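Local coordinates for protein tRNA (adenine(9)-N1)-methyltransferase (Sulfolobus acidocaldarius, PDB 5A7Z) that methylates N1 of the adenosine at position 9 of tRNA, using S-adenosyl-L-methionine as the methyl donor, at residues A[28-31]-A[32-36]; A[136-139]-A[140-144]. One frame throughout, in Å; residues are numbered along the deposited sequence.

Contact 1 of 2, residues A[28-31]-A[32-36]; sequences SQKL and RELGI
Leu31 and Ile36 meet through their methyl ends, CD2 of Leu31 lying 4.1 Å from CD1 of Ile36, and their backbones are tied as well: Ile36 N donates to Leu31 O at 2.8 Å with an N-H...O angle of 159°. Ile36 CG1 stands opposite its own carbonyl carbon (chi1 -51°), a setting that carries CD1 to the leucine. One residue earlier, CE of Lys30 rests 4.0 Å from CD1 of Leu34, and the bend at chi2 (57°) turns the lysine chain so that NZ also forms a long salt bridge with Glu33 OE1 at 3.9 Å, probably a weak electrostatic pairing. The Ile36 N to Leu31 O bond (i to i+5) and that from Gly35 N to Arg32 O at 3.0 Å together make the Schellman motif closing helix 22-33, with Gly35, at positive phi, the first to leave helical angles. Ahead of it, Arg32 N to Ser28 O, Glu33 N to Gln29 O and Leu34 N to Lys30 O keep the regular i to i+4 pattern. Farther out, Leu62 of strand 60-75 touches both Leu31 and Ile36, Leu48 and Ile78 also pack on Leu31, and Val100 borders Lys30 and Leu34. Ser28 OG bonds to the carbonyl oxygens of Lys25 and Ala24.

Contact 2 of 2, residues A[136-139]-A[140-144]; sequences LSVI and RKFLW
Leu136 covers one face of the Arg140 guanidinium, its CD2 methyl sitting 3.9 Å above the centre of the plane. Leu136 sends CG away from its own backbone N (chi1 -173°), while Arg140 runs straight from CG to NE and its methylenes pass Leu136 O, Arg140 CG coming within 3.3 Å of that oxygen. The charged end is fixed by a salt bridge from NE to Asp145, and Ile53 and Leu57 of helix 48-57 touch the same side chain. Replacing Arg140 by alanine would probably leave Asp145 without its charged mate and take away the flat group that CD2 of Leu136 rests on. The pair lies near the end of helix 122-142, the crossover helix of the beta-alpha-beta unit between parallel strands 109-113 and 148-151, in the SPOUT methyltransferase fold. On another side of the helix Val138 and Phe142 lie alongside each other, Val138 CG1 4.2 Å from Phe142 CE1, and Val138 O is in the ring plane at its edge, 3.3 Å from Phe142 CD1. The last turn is irregular: Lys141 N bonds to Val138 O (i to i+3) and weakly to Ser137 O, while Ile139 O accepts from Leu143 N at 2.7 Å, nearly in line with the carbonyl, and from Phe142 N at 3.2 Å, well above its plane. Ile139 CG1 comes within 3.4 Å of Trp144 O, and Leu250 packs against both Phe142 and Leu143.

Both contacts lie at the C-terminal end of a helix, but of different helices, and their centres are about 23 Å apart with nearest atoms about 12 Å apart. The centre of contact 1 is about 23 Å from the centre of the chain, with three of its nine residues buried and five exposed; that of contact 2 is about 5 Å from it, with four buried and one exposed. The chemistry differs accordingly: 28-36 has one long lysine-glutamate pair and ends in a glycine turn, whereas 136-144 sets its arginine against a leucine and an aspartate and ends in a mixture of i to i+3 and i to i+4 backbone bonds, some weak. Helix 48-57 touches both contacts, through Leu48 at the first and Ile53 and Leu57 at the second.

Contact 1 of 2, residues A[28-31]-A[32-36]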
loop_
_atom_site.group_PDB
_atom_site.type_symbol
_atom_site.label_atom_id
_atom_site.label_comp_id
_atom_site.label_asym_id
_atom_site.label_seq_id
_atom_site.Cartn_x
_atom_site.Cartn_y
_atom_site.Cartn_z
ATOM N N SER A 28 3.588 -0.403 -16.554
ATOM C CA SER A 28 3.162 -0.782 -17.910
ATOM C C SER A 28 3.182 0.389 -18.849
ATOM O O SER A 28 3.475 0.213 -19.993
ATOM C CB SER A 28 1.766 -1.392 -17.925
ATOM O OG SER A 28 0.837 -0.498 -17.387
ATOM N N GLN A 29 2.821 1.574 -18.362
ATOM C CA GLN A 29 2.858 2.805 -19.181
ATOM C C GLN A 29 4.253 3.060 -19.741
ATOM O O GLN A 29 4.420 3.423 -20.897
ATOM C CB GLN A 29 2.387 4.017 -18.362
ATOM C CG GLN A 29 0.877 4.008 -18.125
ATOM C CD GLN A 29 0.348 5.269 -17.434
ATOM O OE1 GLN A 29 0.577 5.492 -16.240
ATOM N NE2 GLN A 29 -0.399 6.075 -18.180
ATOM N N LYS A 30 5.251 2.832 -18.911
ATOM C CA LYS A 30 6.600 3.066 -19.296
ATOM C C LYS A 30 7.041 2.019 -20.301
ATOM O O LYS A 30 7.730 2.328 -21.292
ATOM C CB LYS A 30 7.483 3.040 -18.070
ATOM C CG LYS A 30 8.943 3.240 -18.372
ATOM C CD LYS A 30 9.183 4.544 -19.103
ATOM C CE LYS A 30 10.653 4.720 -19.412
ATOM N NZ LYS A 30 10.914 6.155 -19.642
ATOM N N LEU A 31 6.692 0.770 -20.035
ATOM C CA LEU A 31 7.094 -0.322 -20.913
ATOM C C LEU A 31 6.486 -0.159 -22.308
ATOM O O LEU A 31 7.167 -0.380 -23.319
ATOM C CB LEU A 31 6.690 -1.674 -20.322
ATOM C CG LEU A 31 7.409 -2.056 -19.031
ATOM C CD1 LEU A 31 6.614 -3.087 -18.252
ATOM C CD2 LEU A 31 8.824 -2.550 -19.294
ATOM N N ARG A 32 5.220 0.234 -22.348
ATOM C CA ARG A 32 4.536 0.585 -23.591
ATOM C C ARG A 32 5.216 1.727 -24.365
ATOM O O ARG A 32 5.316 1.669 -25.559
ATOM C CB ARG A 32 3.137 1.052 -23.295
ATOM C CG ARG A 32 2.141 -0.016 -22.949
ATOM C CD ARG A 32 0.769 0.645 -22.857
ATOM N NE ARG A 32 -0.181 -0.152 -22.109
ATOM C CZ ARG A 32 -0.711 -1.288 -22.550
ATOM N NH1 ARG A 32 -0.366 -1.775 -23.738
ATOM N NH2 ARG A 32 -1.592 -1.943 -21.805
ATOM N N GLU A 33 5.558 2.798 -23.679
ATOM C CA GLU A 33 6.367 3.871 -24.255
ATOM C C GLU A 33 7.556 3.304 -24.983
ATOM O O GLU A 33 7.826 3.667 -26.109
ATOM C CB GLU A 33 6.885 4.795 -23.163
ATOM C CG GLU A 33 5.946 5.906 -22.735
ATOM C CD GLU A 33 6.619 6.910 -21.771
ATOM O OE1 GLU A 33 7.851 7.125 -21.889
ATOM O OE2 GLU A 33 5.925 7.464 -20.883
ATOM N N LEU A 34 8.255 2.388 -24.317
ATOM C CA LEU A 34 9.451 1.725 -24.875
ATOM C C LEU A 34 9.181 0.633 -25.888
ATOM O O LEU A 34 10.106 -0.023 -26.327
ATOM C CB LEU A 34 10.281 1.121 -23.743
ATOM C CG LEU A 34 10.766 2.115 -22.693
ATOM C CD1 LEU A 34 11.409 1.385 -21.514
ATOM C CD2 LEU A 34 11.752 3.104 -23.329
ATOM N N GLY A 35 7.916 0.371 -26.196
ATOM C CA GLY A 35 7.554 -0.680 -27.150
ATOM C C GLY A 35 7.740 -2.103 -26.634
ATOM O O GLY A 35 7.797 -3.040 -27.421
ATOM N N ILE A 36 7.808 -2.267 -25.315
ATOM C CA ILE A 36 7.989 -3.582 -24.695
ATOM C C ILE A 36 6.630 -4.199 -24.310
ATOM O O ILE A 36 5.903 -3.664 -23.475
ATOM C CB ILE A 36 8.893 -3.471 -23.438
ATOM C CG1 ILE A 36 10.183 -2.712 -23.806
ATOM C CG2 ILE A 36 9.220 -4.847 -22.860
ATOM C CD1 ILE A 36 11.184 -2.549 -22.690
#

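Contact 2 of 2, residues A[136-139]-A[140-144]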
loop_
_atom_site.group_PDB
_atom_site.type_symbol
_atom_site.label_atom_id
_atom_site.label_comp_id
_atom_site.label_asym_id
_atom_site.label_seq_id
_atom_site.Cartn_x
_atom_site.Cartn_y
_atom_site.Cartn_z
ATOM N N LEU A 136 5.456 -2.047 6.707
ATOM C CA LEU A 136 6.389 -1.942 5.606
ATOM C C LEU A 136 6.307 -3.177 4.691
ATOM O O LEU A 136 6.427 -3.050 3.460
ATOM C CB LEU A 136 7.797 -1.758 6.106
ATOM C CG LEU A 136 8.851 -1.471 5.024
ATOM C CD1 LEU A 136 8.732 -0.069 4.444
ATOM C CD2 LEU A 136 10.217 -1.675 5.617
ATOM N N SER A 137 6.082 -4.361 5.272
ATOM C CA SER A 137 5.912 -5.594 4.442
ATOM C C SER A 137 4.599 -5.591 3.701
ATOM O O SER A 137 4.544 -5.958 2.552
ATOM C CB SER A 137 6.007 -6.871 5.277
ATOM O OG SER A 137 7.351 -7.149 5.572
ATOM N N VAL A 138 3.546 -5.150 4.360
ATOM C CA VAL A 138 2.274 -4.967 3.698
ATOM C C VAL A 138 2.348 -3.960 2.547
ATOM O O VAL A 138 1.916 -4.258 1.427
ATOM C CB VAL A 138 1.180 -4.560 4.694
ATOM C CG1 VAL A 138 -0.095 -4.229 3.966
ATOM C CG2 VAL A 138 0.932 -5.693 5.713
ATOM N N ILE A 139 2.868 -2.772 2.793
ATOM C CA ILE A 139 2.866 -1.751 1.722
ATOM C C ILE A 139 3.615 -2.261 0.481
ATOM O O ILE A 139 3.221 -2.026 -0.659
ATOM C CB ILE A 139 3.394 -0.390 2.188
ATOM C CG1 ILE A 139 2.775 0.744 1.351
ATOM C CG2 ILE A 139 4.904 -0.296 2.089
ATOM C CD1 ILE A 139 1.307 0.973 1.599
ATOM N N ARG A 140 4.633 -3.044 0.719
ATOM C CA ARG A 140 5.439 -3.587 -0.359
ATOM C C ARG A 140 4.763 -4.690 -1.166
ATOM O O ARG A 140 5.187 -4.958 -2.253
ATOM C CB ARG A 140 6.745 -4.083 0.203
ATOM C CG ARG A 140 7.726 -2.970 0.385
ATOM C CD ARG A 140 8.990 -3.494 1.026
ATOM N NE ARG A 140 9.913 -2.400 1.254
ATOM C CZ ARG A 140 11.115 -2.531 1.811
ATOM N NH1 ARG A 140 11.541 -3.716 2.214
ATOM N NH2 ARG A 140 11.880 -1.461 1.987
ATOM N N LYS A 141 3.703 -5.251 -0.619
ATOM C CA LYS A 141 2.879 -6.217 -1.281
ATOM C C LYS A 141 1.928 -5.565 -2.288
ATOM O O LYS A 141 1.540 -6.176 -3.225
ATOM C CB LYS A 141 2.044 -6.965 -0.247
ATOM C CG LYS A 141 2.466 -8.351 0.116
ATOM C CD LYS A 141 3.901 -8.458 0.499
ATOM C CE LYS A 141 4.124 -9.475 1.599
ATOM N NZ LYS A 141 5.480 -9.395 2.200
ATOM N N PHE A 142 1.547 -4.318 -2.036
ATOM C CA PHE A 142 0.552 -3.657 -2.871
ATOM C C PHE A 142 1.116 -2.471 -3.644
ATOM O O PHE A 142 0.871 -2.327 -4.842
ATOM C CB PHE A 142 -0.640 -3.206 -2.023
ATOM C CG PHE A 142 -1.370 -4.336 -1.355
ATOM C CD1 PHE A 142 -0.915 -4.859 -0.156
ATOM C CD2 PHE A 142 -2.511 -4.875 -1.926
ATOM C CE1 PHE A 142 -1.585 -5.899 0.461
ATOM C CE2 PHE A 142 -3.185 -5.914 -1.313
ATOM C CZ PHE A 142 -2.721 -6.427 -0.119
ATOM N N LEU A 143 1.866 -1.619 -2.955
ATOM C CA LEU A 143 2.377 -0.418 -3.561
ATOM C C LEU A 143 3.876 -0.367 -3.410
ATOM O O LEU A 143 4.524 -1.273 -3.798
ATOM C CB LEU A 143 1.733 0.796 -2.916
ATOM C CG LEU A 143 0.235 0.942 -3.126
ATOM C CD1 LEU A 143 -0.496 1.798 -2.122
ATOM C CD2 LEU A 143 -0.130 1.310 -4.541
ATOM N N TRP A 144 4.405 0.692 -2.820
ATOM C CA TRP A 144 5.787 0.732 -2.426
ATOM C C TRP A 144 5.950 1.597 -1.195
ATOM O O TRP A 144 5.010 2.235 -0.787
ATOM C CB TRP A 144 6.683 1.162 -3.576
ATOM C CG TRP A 144 6.879 2.574 -3.710
ATOM C CD1 TRP A 144 5.966 3.479 -4.033
ATOM C CD2 TRP A 144 8.082 3.269 -3.511
ATOM N NE1 TRP A 144 6.502 4.716 -4.054
ATOM C CE2 TRP A 144 7.819 4.612 -3.733
ATOM C CE3 TRP A 144 9.366 2.888 -3.159
ATOM C CZ2 TRP A 144 8.780 5.574 -3.615
ATOM C CZ3 TRP A 144 10.312 3.839 -3.053
ATOM C CH2 TRP A 144 10.019 5.166 -3.283
#